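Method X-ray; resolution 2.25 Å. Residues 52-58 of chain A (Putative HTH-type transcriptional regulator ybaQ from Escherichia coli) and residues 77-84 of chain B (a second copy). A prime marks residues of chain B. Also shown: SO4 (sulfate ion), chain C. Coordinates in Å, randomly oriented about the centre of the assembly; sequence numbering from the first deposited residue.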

# COMPACT_ATOMS: atom_id res chain seq x y z
N THR A 52 -5.78 2.18 5.86
CA THR A 52 -6.26 1.58 4.62
C THR A 52 -6.70 2.66 3.63
O THR A 52 -6.85 3.83 4.00
CB THR A 52 -7.47 0.65 4.86
OG1 THR A 52 -8.58 1.42 5.33
CG2 THR A 52 -7.14 -0.42 5.89
N THR A 53 -6.91 2.26 2.37
CA THR A 53 -7.35 3.19 1.33
C THR A 53 -8.70 3.79 1.71
O THR A 53 -8.90 5.01 1.60
CB THR A 53 -7.48 2.47 -0.04
OG1 THR A 53 -6.25 1.80 -0.34
CG2 THR A 53 -7.73 3.48 -1.14
N GLU A 54 -9.63 2.95 2.14
CA GLU A 54 -10.96 3.42 2.53
C GLU A 54 -10.87 4.41 3.69
O GLU A 54 -11.51 5.46 3.65
CB GLU A 54 -11.87 2.25 2.94
CG GLU A 54 -13.31 2.66 3.20
CD GLU A 54 -14.21 1.50 3.61
OE1 GLU A 54 -14.11 0.42 2.99
OE2 GLU A 54 -15.04 1.67 4.54
N MET A 55 -10.09 4.09 4.71
CA MET A 55 -9.97 5.01 5.83
C MET A 55 -9.40 6.34 5.35
O MET A 55 -9.77 7.39 5.87
CB MET A 55 -9.06 4.46 6.94
CG MET A 55 -8.83 5.43 8.11
SD MET A 55 -10.30 5.87 9.11
CE MET A 55 -10.44 4.37 10.08
N ALA A 56 -8.50 6.28 4.37
CA ALA A 56 -7.89 7.49 3.82
C ALA A 56 -8.96 8.36 3.19
O ALA A 56 -8.92 9.58 3.30
CB ALA A 56 -6.83 7.12 2.79
N PHE A 57 -9.92 7.74 2.51
CA PHE A 57 -11.03 8.47 1.89
C PHE A 57 -11.87 9.16 2.97
O PHE A 57 -12.31 10.30 2.79
CB PHE A 57 -11.95 7.53 1.11
CG PHE A 57 -11.56 7.33 -0.33
CD1 PHE A 57 -10.40 6.64 -0.67
CD2 PHE A 57 -12.39 7.78 -1.36
CE1 PHE A 57 -10.07 6.41 -2.00
CE2 PHE A 57 -12.07 7.56 -2.69
CZ PHE A 57 -10.91 6.87 -3.02
N ARG A 58 -12.11 8.46 4.08
CA ARG A 58 -12.92 9.02 5.17
C ARG A 58 -12.23 10.22 5.81
O ARG A 58 -12.85 11.25 6.06
CB ARG A 58 -13.20 7.95 6.23
CG ARG A 58 -14.11 6.81 5.78
CD ARG A 58 -14.10 5.72 6.83
NE ARG A 58 -14.85 4.54 6.43
CZ ARG A 58 -16.17 4.45 6.44
NH1 ARG A 58 -16.90 5.48 6.84
NH2 ARG A 58 -16.76 3.33 6.07
N VAL B 77 -4.82 0.96 -8.59
CA VAL B 77 -5.84 -0.07 -8.48
C VAL B 77 -6.63 0.12 -7.18
O VAL B 77 -7.86 0.07 -7.19
CB VAL B 77 -5.20 -1.47 -8.51
CG1 VAL B 77 -6.22 -2.53 -8.11
CG2 VAL B 77 -4.66 -1.75 -9.90
N ASP B 78 -5.92 0.33 -6.07
CA ASP B 78 -6.56 0.52 -4.76
C ASP B 78 -7.61 1.65 -4.80
O ASP B 78 -8.72 1.49 -4.29
CB ASP B 78 -5.53 0.85 -3.67
CG ASP B 78 -4.60 -0.31 -3.33
OD1 ASP B 78 -4.91 -1.47 -3.66
OD2 ASP B 78 -3.56 -0.06 -2.69
N LEU B 79 -7.24 2.80 -5.37
CA LEU B 79 -8.17 3.93 -5.44
C LEU B 79 -9.36 3.55 -6.31
O LEU B 79 -10.50 3.86 -5.98
CB LEU B 79 -7.49 5.18 -6.00
CG LEU B 79 -6.41 5.84 -5.15
CD1 LEU B 79 -5.82 7.03 -5.92
CD2 LEU B 79 -6.99 6.31 -3.84
N TRP B 80 -9.08 2.86 -7.42
CA TRP B 80 -10.12 2.43 -8.32
C TRP B 80 -11.13 1.55 -7.59
O TRP B 80 -12.34 1.70 -7.77
CB TRP B 80 -9.52 1.64 -9.49
CG TRP B 80 -10.53 1.19 -10.48
CD1 TRP B 80 -10.98 1.89 -11.57
CD2 TRP B 80 -11.23 -0.05 -10.48
NE1 TRP B 80 -11.92 1.16 -12.24
CE2 TRP B 80 -12.10 -0.04 -11.60
CE3 TRP B 80 -11.23 -1.17 -9.64
CZ2 TRP B 80 -12.94 -1.11 -11.91
CZ3 TRP B 80 -12.07 -2.24 -9.94
CH2 TRP B 80 -12.91 -2.20 -11.07
N GLU B 81 -10.64 0.63 -6.75
CA GLU B 81 -11.54 -0.27 -6.03
C GLU B 81 -12.47 0.49 -5.09
O GLU B 81 -13.66 0.18 -5.01
CB GLU B 81 -10.76 -1.33 -5.25
CG GLU B 81 -9.89 -2.20 -6.14
CD GLU B 81 -9.21 -3.32 -5.38
OE1 GLU B 81 -8.81 -3.09 -4.22
OE2 GLU B 81 -9.05 -4.43 -5.94
N VAL B 82 -11.96 1.50 -4.39
CA VAL B 82 -12.81 2.27 -3.48
C VAL B 82 -13.78 3.17 -4.25
O VAL B 82 -14.93 3.34 -3.83
CB VAL B 82 -11.98 3.13 -2.49
CG1 VAL B 82 -12.90 3.99 -1.65
CG2 VAL B 82 -11.16 2.22 -1.58
N GLU B 83 -13.34 3.74 -5.37
CA GLU B 83 -14.21 4.60 -6.17
C GLU B 83 -15.38 3.80 -6.72
O GLU B 83 -16.48 4.32 -6.88
CB GLU B 83 -13.45 5.24 -7.34
CG GLU B 83 -12.37 6.23 -6.92
CD GLU B 83 -12.91 7.56 -6.43
OE1 GLU B 83 -14.13 7.69 -6.23
OE2 GLU B 83 -12.09 8.49 -6.24
N ASN B 84 -15.15 2.52 -7.00
CA ASN B 84 -16.19 1.68 -7.57
C ASN B 84 -17.05 0.88 -6.59
O ASN B 84 -17.90 0.11 -7.00
CB ASN B 84 -15.58 0.75 -8.62
CG ASN B 84 -15.19 1.48 -9.88
OD1 ASN B 84 -14.08 2.03 -9.98
ND2 ASN B 84 -16.11 1.53 -10.85
S SO4 C . -6.12 -1.50 1.35
O1 SO4 C . -6.77 -1.20 0.03
O2 SO4 C . -5.72 -0.21 1.98
O3 SO4 C . -7.08 -2.17 2.30
O4 SO4 C . -4.91 -2.39 1.08
O HOH W 1 -3.53 2.12 -1.27

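A methyl group of Val82′ sits almost exactly over the centre of the Phe57 ring. Val82′ CG1 lies 3.5 Å from the centroid of that ring and only 2° off its normal. This is a CH-pi contact over the ring face, with close to ideal geometry. The nearest ring atom, Phe57 CE1, is 3.7 Å from Val82′ CG1, so the methyl rests on the ring at van der Waals distance.

Two other residues of chain B meet the same ring. Leu79′ CD2 approaches Phe57 CE1 at 3.6 Å, an apolar contact. The CA-to-CB bond of Leu79′ points sideways, but the end of its side chain comes nearer. Glu83′ behaves in the same way. Its OE2 reaches the ring edge, near the ring plane, 3.7 Å from Phe57 CE2. The edge of an aromatic ring carries slightly positive hydrogens, so a carboxylate oxygen is a reasonable neighbour there.

One helical turn before Phe57, Thr53 continues the apolar contact. Its methyl CG2 lies 3.7 Å from Val82′ CG2 and 4.0 Å from Leu79′ CD2. Val82′ thus uses both methyls: CG1 covers the ring, and CG2 packs against Thr53. The helices cross at -66°, with axes 10.0 Å apart at closest approach. The contact is small, burying 321 Å² in total.

No direct hydrogen bond joins the two stretches. Thr53 OG1 comes within 3.5 Å of Asp78′ CB, but the polar link runs through water 1. That water donates to Asp78′ OD2 at 2.6 Å and is hydrogen-bonded to Thr53 OG1 at 2.9 Å.

A sulfate, probably from the crystallisation liquor, binds at the start of the chain A helix. Thr53 N donates to sulfate O2 at 2.8 Å. This backbone NH is in the first turn of the helix, where no preceding turn supplies a carbonyl acceptor. Thr53 OG1 is also 3.1 Å from both sulfate O1 and sulfate O2. Thr52 caps the helix: its OG1 accepts from Met55 N at 3.1 Å.

Glu54 adds little to the contact. Its backbone N is 4.1 Å from Val82′ CG2, while its side chain is engaged within its own helix. There, Arg58 NH2 donates to Glu54 OE2 at 2.8 Å in a salt bridge. The two residues are four apart, so their side chains can meet across one turn.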